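Side-chain contacts in galactitol 1-phosphate 5-dehydrogenase (Escherichia coli, PDB 4UEJ), which oxidises galactitol 1-phosphate to D-tagatose 6-phosphate with NAD(+) as the hydride acceptor, as a zinc-dependent dehydrogenase of the alcohol dehydrogenase family: residues Gly140-Pro145 with Pro339-Leu344; His151-His154 with Gly158-Asn161; Leu175-Ala180 with Lys186-Ile191. All coordinates share one frame; numbering follows the deposited sequence.

Contact 1 of 3, residues Gly140-Pro145 with Pro339-Leu344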
loop_
_atom_site.group_PDB
_atom_site.type_symbol
_atom_site.label_atom_id
_atom_site.label_comp_id
_atom_site.label_asym_id
_atom_site.label_seq_id
_atom_site.Cartn_x
_atom_site.Cartn_y
_atom_site.Cartn_z
ATOM N N GLY A 140 -2.059 -0.605 33.129
ATOM C CA GLY A 140 -3.181 -0.140 32.333
ATOM C C GLY A 140 -2.793 0.967 31.381
ATOM O O GLY A 140 -3.433 1.155 30.338
ATOM N N ALA A 141 -1.749 1.708 31.736
ATOM C CA ALA A 141 -1.271 2.792 30.879
ATOM C C ALA A 141 -0.640 2.274 29.598
ATOM O O ALA A 141 -0.335 3.056 28.692
ATOM C CB ALA A 141 -0.277 3.663 31.621
ATOM N N PHE A 142 -0.463 0.960 29.496
ATOM C CA PHE A 142 0.179 0.415 28.302
ATOM C C PHE A 142 -0.815 -0.187 27.337
ATOM O O PHE A 142 -0.440 -0.566 26.224
ATOM C CB PHE A 142 1.227 -0.637 28.681
ATOM C CG PHE A 142 2.501 -0.047 29.204
ATOM C CD1 PHE A 142 2.634 0.258 30.543
ATOM C CD2 PHE A 142 3.554 0.233 28.346
ATOM C CE1 PHE A 142 3.812 0.807 31.034
ATOM C CE2 PHE A 142 4.732 0.784 28.831
ATOM C CZ PHE A 142 4.856 1.075 30.179
ATOM N N ILE A 143 -2.080 -0.264 27.743
ATOM C CA ILE A 143 -3.070 -0.896 26.874
ATOM C C ILE A 143 -3.232 -0.156 25.553
ATOM O O ILE A 143 -3.243 -0.783 24.495
ATOM C CB ILE A 143 -4.424 -1.006 27.565
ATOM C CG1 ILE A 143 -4.308 -1.982 28.729
ATOM C CG2 ILE A 143 -5.498 -1.483 26.587
ATOM C CD1 ILE A 143 -5.638 -2.362 29.293
ATOM N N GLU A 144 -3.355 1.168 25.612
ATOM C CA GLU A 144 -3.500 1.960 24.407
ATOM C C GLU A 144 -2.301 1.768 23.441
ATOM O O GLU A 144 -2.516 1.463 22.256
ATOM C CB GLU A 144 -3.725 3.431 24.784
ATOM C CG GLU A 144 -4.350 4.277 23.691
ATOM C CD GLU A 144 -3.341 4.830 22.726
ATOM O OE1 GLU A 144 -2.129 4.674 22.980
ATOM O OE2 GLU A 144 -3.760 5.404 21.695
ATOM N N PRO A 145 -1.048 1.890 23.934
ATOM C CA PRO A 145 0.036 1.655 22.967
ATOM C C PRO A 145 0.140 0.199 22.468
ATOM O O PRO A 145 0.560 0.001 21.313
ATOM C CB PRO A 145 1.303 2.086 23.743
ATOM C CG PRO A 145 0.899 2.168 25.170
ATOM C CD PRO A 145 -0.553 2.551 25.156
ATOM N N PRO A 339 14.214 7.769 25.302
ATOM C CA PRO A 339 14.994 6.775 26.050
ATOM C C PRO A 339 14.212 5.484 26.317
ATOM O O PRO A 339 14.770 4.389 26.293
ATOM C CB PRO A 339 15.312 7.503 27.360
ATOM C CG PRO A 339 14.159 8.446 27.539
ATOM C CD PRO A 339 13.795 8.899 26.148
ATOM N N GLY A 340 12.917 5.626 26.555
ATOM C CA GLY A 340 12.055 4.520 26.927
ATOM C C GLY A 340 10.775 5.168 27.412
ATOM O O GLY A 340 10.632 6.385 27.293
ATOM N N LYS A 341 9.855 4.381 27.961
ATOM C CA LYS A 341 8.581 4.936 28.413
ATOM C C LYS A 341 8.780 5.794 29.650
ATOM O O LYS A 341 9.263 5.326 30.683
ATOM C CB LYS A 341 7.564 3.832 28.697
ATOM C CG LYS A 341 6.206 4.355 29.167
ATOM C CD LYS A 341 5.559 5.299 28.148
ATOM C CE LYS A 341 5.313 4.579 26.818
ATOM N NZ LYS A 341 4.556 5.402 25.832
ATOM N N VAL A 342 8.430 7.066 29.526
ATOM C CA VAL A 342 8.429 7.969 30.659
ATOM C C VAL A 342 7.023 8.012 31.250
ATOM O O VAL A 342 6.078 8.429 30.584
ATOM C CB VAL A 342 8.877 9.375 30.243
ATOM C CG1 VAL A 342 8.813 10.336 31.427
ATOM C CG2 VAL A 342 10.287 9.322 29.657
ATOM N N LEU A 343 6.880 7.559 32.491
ATOM C CA LEU A 343 5.567 7.530 33.128
ATOM C C LEU A 343 5.399 8.639 34.145
ATOM O O LEU A 343 6.280 8.883 34.963
ATOM C CB LEU A 343 5.326 6.195 33.821
ATOM C CG LEU A 343 5.141 4.954 32.960
ATOM C CD1 LEU A 343 5.057 3.725 33.860
ATOM C CD2 LEU A 343 3.892 5.112 32.106
ATOM N N LEU A 344 4.254 9.305 34.082
ATOM C CA LEU A 344 3.813 10.159 35.169
ATOM C C LEU A 344 3.036 9.307 36.161
ATOM O O LEU A 344 2.078 8.615 35.790
ATOM C CB LEU A 344 2.947 11.306 34.651
ATOM C CG LEU A 344 2.237 12.149 35.710
ATOM C CD1 LEU A 344 3.216 12.966 36.535
ATOM C CD2 LEU A 344 1.227 13.059 35.053
#
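Phe142 meets Lys341 and Leu343, and all of the contact between 140-145 and 339-344 is apolar in kind. The far end of the ring does most of the touching. Phe142 CZ lies 3.7 Å from Lys341 CG, and Phe142 CE2 is 3.9 Å from the same methylene. The ring packs on the CB and CG methylenes of Lys341, not on its ammonium end. The ring and the lysine chain reach past one another from opposing sides, and the methylenes approach the ring obliquely. On the next inward-pointing residue of strand 341-344, Leu343 CD1 comes 4.2 Å from Phe142 CE1. Its other methyl, Leu343 CD2, is 4.4 Å from Ala141 CB, a looser touch.

This sets the residues leading into helix 143-155 against strand 341-344, which pairs with strand 27-36 in the mixed sheet of the catalytic domain. The catalytic zinc is close. Cys38 and His59 bind it here; Glu144, two residues after Phe142, probably serves as a further ligand, as in relatives. The Lys341 side chain is about 7 Å from the metal at its nearest.

The polar end of Lys341 is engaged outside the two segments. With CG anti to the backbone N (chi1 -180°) the chain first passes the ring, then bends at chi2 and chi3. NZ is thus carried away to a salt bridge with Glu60 and a hydrogen bond to Leu37 O. Replacing Phe142 by an alanine would probably open a gap beside the Lys341 methylenes and Leu343 CD1, leaving the lysine chain less firmly fixed.

Contact 2 of 3, residues His151-His154 with Gly158-Asn161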
loop_
_atom_site.group_PDB
_atom_site.type_symbol
_atom_site.label_atom_id
_atom_site.label_comp_id
_atom_site.label_asym_id
_atom_site.label_seq_id
_atom_site.Cartn_x
_atom_site.Cartn_y
_atom_site.Cartn_z
ATOM N N HIS A 151 -3.719 -3.227 16.189
ATOM C CA HIS A 151 -4.584 -2.719 15.125
ATOM C C HIS A 151 -3.948 -2.955 13.762
ATOM O O HIS A 151 -4.627 -3.366 12.821
ATOM C CB HIS A 151 -4.862 -1.226 15.299
ATOM C CG HIS A 151 -5.811 -0.686 14.278
ATOM N ND1 HIS A 151 -7.126 -1.097 14.196
ATOM C CD2 HIS A 151 -5.636 0.203 13.274
ATOM C CE1 HIS A 151 -7.719 -0.479 13.191
ATOM N NE2 HIS A 151 -6.838 0.328 12.620
ATOM N N ALA A 152 -2.649 -2.692 13.664
ATOM C CA ALA A 152 -1.921 -2.983 12.419
ATOM C C ALA A 152 -1.957 -4.468 12.069
ATOM O O ALA A 152 -2.205 -4.809 10.904
ATOM C CB ALA A 152 -0.496 -2.499 12.507
ATOM N N PHE A 153 -1.716 -5.354 13.044
ATOM C CA PHE A 153 -1.856 -6.800 12.790
ATOM C C PHE A 153 -3.261 -7.160 12.301
ATOM O O PHE A 153 -3.440 -7.980 11.396
ATOM C CB PHE A 153 -1.538 -7.624 14.049
ATOM C CG PHE A 153 -0.102 -7.548 14.487
ATOM C CD1 PHE A 153 0.903 -7.218 13.593
ATOM C CD2 PHE A 153 0.243 -7.793 15.807
ATOM C CE1 PHE A 153 2.231 -7.149 14.001
ATOM C CE2 PHE A 153 1.575 -7.724 16.219
ATOM C CZ PHE A 153 2.561 -7.387 15.321
ATOM N N HIS A 154 -4.268 -6.551 12.914
ATOM C CA HIS A 154 -5.651 -6.801 12.524
ATOM C C HIS A 154 -5.905 -6.408 11.075
ATOM O O HIS A 154 -6.533 -7.155 10.325
ATOM C CB HIS A 154 -6.605 -6.036 13.445
ATOM C CG HIS A 154 -8.050 -6.221 13.103
ATOM N ND1 HIS A 154 -9.012 -5.284 13.407
ATOM C CD2 HIS A 154 -8.698 -7.239 12.490
ATOM C CE1 HIS A 154 -10.190 -5.712 12.990
ATOM N NE2 HIS A 154 -10.027 -6.897 12.431
ATOM N N GLY A 158 -3.833 -10.609 10.604
ATOM C CA GLY A 158 -3.132 -11.396 11.605
ATOM C C GLY A 158 -1.661 -11.608 11.320
ATOM O O GLY A 158 -1.190 -11.329 10.218
ATOM N N CYS A 159 -0.923 -12.099 12.310
ATOM C CA CYS A 159 0.504 -12.333 12.106
ATOM C C CYS A 159 0.865 -13.803 12.229
ATOM O O CYS A 159 2.040 -14.169 12.141
ATOM C CB CYS A 159 1.328 -11.499 13.095
ATOM S SG CYS A 159 1.005 -11.870 14.808
ATOM N N GLU A 160 -0.140 -14.656 12.402
ATOM C CA GLU A 160 0.117 -16.086 12.593
ATOM C C GLU A 160 0.852 -16.748 11.416
ATOM O O GLU A 160 0.445 -16.638 10.254
ATOM C CB GLU A 160 -1.194 -16.827 12.869
ATOM C CG GLU A 160 -1.010 -18.332 12.994
ATOM C CD GLU A 160 -1.812 -18.940 14.130
ATOM O OE1 GLU A 160 -2.909 -18.428 14.443
ATOM O OE2 GLU A 160 -1.333 -19.933 14.718
ATOM N N ASN A 161 1.940 -17.443 11.741
ATOM C CA ASN A 161 2.822 -18.081 10.767
ATOM C C ASN A 161 3.448 -17.118 9.767
ATOM O O ASN A 161 3.944 -17.548 8.738
ATOM C CB ASN A 161 2.076 -19.180 10.008
ATOM C CG ASN A 161 1.519 -20.224 10.929
ATOM O OD1 ASN A 161 2.177 -20.623 11.887
ATOM N ND2 ASN A 161 0.292 -20.659 10.668
#
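The Phe153 ring carries the sulfur of Cys159 over one face. Cys159 SG stands 4.3 Å above the ring plane and 4.4 Å from the ring centroid. The line to the centroid is 15° off the ring normal, so the sulfur sits over the face but is shifted toward the rim. The nearest ring atom is Phe153 CD2, at 4.3 Å from Cys159 SG. This is a sulfur-aromatic contact. The ring also packs on Leu232 and Leu234 of strand 231-235, and on Cys179 and Ala180 of helix 171-182. Cys159 in turn touches Leu232 and Leu183. Both residues are buried.

The cysteine's chi1 of 61° turns SG toward the ring. On the helix side, Phe153 has CG anti to its carbonyl carbon, and its CB points toward the loop.

One backbone hydrogen bond joins the segments. Gly158 N donates to Phe153 O at 2.8 Å. The bond uses a carbonyl of the last turn of the helix, and so ties the chain that leaves the helix back to it. Gly158 has a positive phi of 97°. At these backbone angles a CB would press against the carbonyl oxygen of the preceding residue, which explains the glycine.

The arrangement is a helix C-terminal turn held by its own exit loop. It finishes helix 143-155, which leads from the catalytic domain into strand 163-167, the first strand of the Rossmann-type domain.

Contact 3 of 3, residues Leu175-Ala180 with Lys186-Ile191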
loop_
_atom_site.group_PDB
_atom_site.type_symbol
_atom_site.label_atom_id
_atom_site.label_comp_id
_atom_site.label_asym_id
_atom_site.label_seq_id
_atom_site.Cartn_x
_atom_site.Cartn_y
_atom_site.Cartn_z
ATOM N N LEU A 175 6.520 -3.333 21.901
ATOM C CA LEU A 175 5.264 -4.012 22.244
ATOM C C LEU A 175 4.809 -4.899 21.087
ATOM O O LEU A 175 4.356 -6.027 21.295
ATOM C CB LEU A 175 4.172 -3.004 22.605
ATOM C CG LEU A 175 4.394 -2.317 23.971
ATOM C CD1 LEU A 175 3.485 -1.082 24.078
ATOM C CD2 LEU A 175 4.123 -3.262 25.099
ATOM N N ALA A 176 4.942 -4.380 19.870
ATOM C CA ALA A 176 4.565 -5.131 18.681
ATOM C C ALA A 176 5.359 -6.433 18.549
ATOM O O ALA A 176 4.820 -7.459 18.136
ATOM C CB ALA A 176 4.742 -4.270 17.435
ATOM N N ILE A 177 6.637 -6.402 18.895
ATOM C CA ILE A 177 7.427 -7.628 18.910
ATOM C C ILE A 177 6.825 -8.655 19.840
ATOM O O ILE A 177 6.631 -9.812 19.454
ATOM C CB ILE A 177 8.869 -7.352 19.333
ATOM C CG1 ILE A 177 9.560 -6.505 18.262
ATOM C CG2 ILE A 177 9.605 -8.666 19.591
ATOM C CD1 ILE A 177 10.905 -5.965 18.692
ATOM N N GLN A 178 6.525 -8.226 21.065
ATOM C CA GLN A 178 5.944 -9.107 22.063
ATOM C C GLN A 178 4.603 -9.671 21.611
ATOM O O GLN A 178 4.328 -10.859 21.806
ATOM C CB GLN A 178 5.786 -8.369 23.395
ATOM C CG GLN A 178 7.082 -7.853 23.966
ATOM C CD GLN A 178 6.874 -7.191 25.310
ATOM O OE1 GLN A 178 5.939 -7.525 26.024
ATOM N NE2 GLN A 178 7.739 -6.246 25.657
ATOM N N CYS A 179 3.775 -8.824 20.995
ATOM C CA CYS A 179 2.468 -9.281 20.534
ATOM C C CYS A 179 2.605 -10.276 19.376
ATOM O O CYS A 179 1.931 -11.300 19.367
ATOM C CB CYS A 179 1.593 -8.107 20.118
ATOM S SG CYS A 179 1.036 -7.135 21.548
ATOM N N ALA A 180 3.505 -9.990 18.442
ATOM C CA ALA A 180 3.744 -10.905 17.322
ATOM C C ALA A 180 4.133 -12.294 17.805
ATOM O O ALA A 180 3.663 -13.297 17.280
ATOM C CB ALA A 180 4.822 -10.345 16.392
ATOM N N LYS A 186 5.728 -16.718 12.793
ATOM C CA LYS A 186 6.735 -17.730 12.499
ATOM C C LYS A 186 8.101 -17.259 12.960
ATOM O O LYS A 186 8.873 -18.015 13.542
ATOM C CB LYS A 186 6.764 -18.044 10.998
ATOM C CG LYS A 186 7.885 -18.994 10.599
ATOM C CD LYS A 186 7.863 -19.289 9.103
ATOM C CE LYS A 186 9.007 -20.194 8.697
ATOM N NZ LYS A 186 8.828 -21.585 9.197
ATOM N N SER A 187 8.391 -15.994 12.692
ATOM C CA SER A 187 9.613 -15.363 13.152
ATOM C C SER A 187 9.341 -13.890 13.422
ATOM O O SER A 187 8.388 -13.318 12.894
ATOM C CB SER A 187 10.729 -15.504 12.118
ATOM O OG SER A 187 10.402 -14.763 10.947
ATOM N N VAL A 188 10.183 -13.274 14.247
ATOM C CA VAL A 188 10.126 -11.829 14.403
ATOM C C VAL A 188 11.531 -11.269 14.291
ATOM O O VAL A 188 12.455 -11.752 14.951
ATOM C CB VAL A 188 9.505 -11.419 15.754
ATOM C CG1 VAL A 188 9.411 -9.913 15.849
ATOM C CG2 VAL A 188 8.157 -12.076 15.930
ATOM N N THR A 189 11.685 -10.272 13.425
ATOM C CA THR A 189 12.952 -9.588 13.209
ATOM C C THR A 189 12.784 -8.146 13.658
ATOM O O THR A 189 11.757 -7.544 13.367
ATOM C CB THR A 189 13.359 -9.631 11.723
ATOM O OG1 THR A 189 13.672 -10.984 11.361
ATOM C CG2 THR A 189 14.559 -8.734 11.457
ATOM N N ALA A 190 13.766 -7.586 14.354
ATOM C CA ALA A 190 13.651 -6.189 14.763
ATOM C C ALA A 190 14.745 -5.345 14.120
ATOM O O ALA A 190 15.883 -5.764 14.055
ATOM C CB ALA A 190 13.710 -6.068 16.291
ATOM N N ILE A 191 14.385 -4.153 13.651
ATOM C CA ILE A 191 15.327 -3.271 12.983
ATOM C C ILE A 191 15.309 -1.886 13.612
ATOM O O ILE A 191 14.246 -1.326 13.824
ATOM C CB ILE A 191 15.007 -3.157 11.473
ATOM C CG1 ILE A 191 14.940 -4.549 10.832
ATOM C CG2 ILE A 191 16.024 -2.260 10.788
ATOM C CD1 ILE A 191 14.655 -4.534 9.311
#
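Ile177 has CG1 anti to its carbonyl carbon (chi1 -67°), and the chain runs on extended from there, which brings CD1 to the methyl of Ala190. Ile177 CD1 and Ala190 CB are 3.7 Å apart. The other branch, CG2, goes to Val188: Ile177 CG2 lies 3.9 Å from Val188 CG1. Val188 holds CG1 anti to the backbone N (chi1 -178°). That sets its two methyls on different partners. CG1 faces the isoleucine, while Val188 CG2 meets Ala180 CB at 3.8 Å. The two branched side chains, Ile177 and Val188, meet at a slant.

Ala180 follows Ile177 by about one helical turn. Val188 and Ala190 lie two apart on one face of the strand. Both point toward the helix. The small methyls of Ala180 and Ala190 sit where the branched residues reach across, and all four residues are buried.

The axes of the short segments approach to 9.0 Å and run nearly antiparallel, at 170°. This is the return leg of a beta-alpha-beta crossover: strand 163-167, helix 171-182, strand 187-192. Ile177 also touches Ile166 of the first strand, and thus spans both strands of the unit. The crossover belongs to the Rossmann-type domain, whose GxGxxG pattern at Gly168, Gly170 and Gly173 probably takes part in NAD binding, as in relatives.

Only methyl and methylene carbons meet across this interface. At this patch the helix packs on the sheet through van der Waals contact and burial of apolar surface, with neither charge nor polar bonding between the two segments.

In the fold
Contacts 1 and 3 are buried; contact 2 is partly buried, nearer the surface. Contacts 1 and 2 use the two ends of helix 143-155, with centres 22 Å apart. Contact 1 packs the residues just before it on the catalytic domain, contact 2 ties its finish to the following loop. Contact 3 lies in the nucleotide-binding domain. It meets contact 1 where Pro145 CB packs 3.9 Å from Leu175 CD1. It meets contact 2 where Phe153 CZ and CE2, with Cys159 SG, reach helix 171-182 at Ala176 and Ala180. Chemistry follows place: contact 3 is purely apolar, contact 1 sets a lysine's methylenes against a ring near the zinc, and contact 2 adds a backbone bond and sulfur.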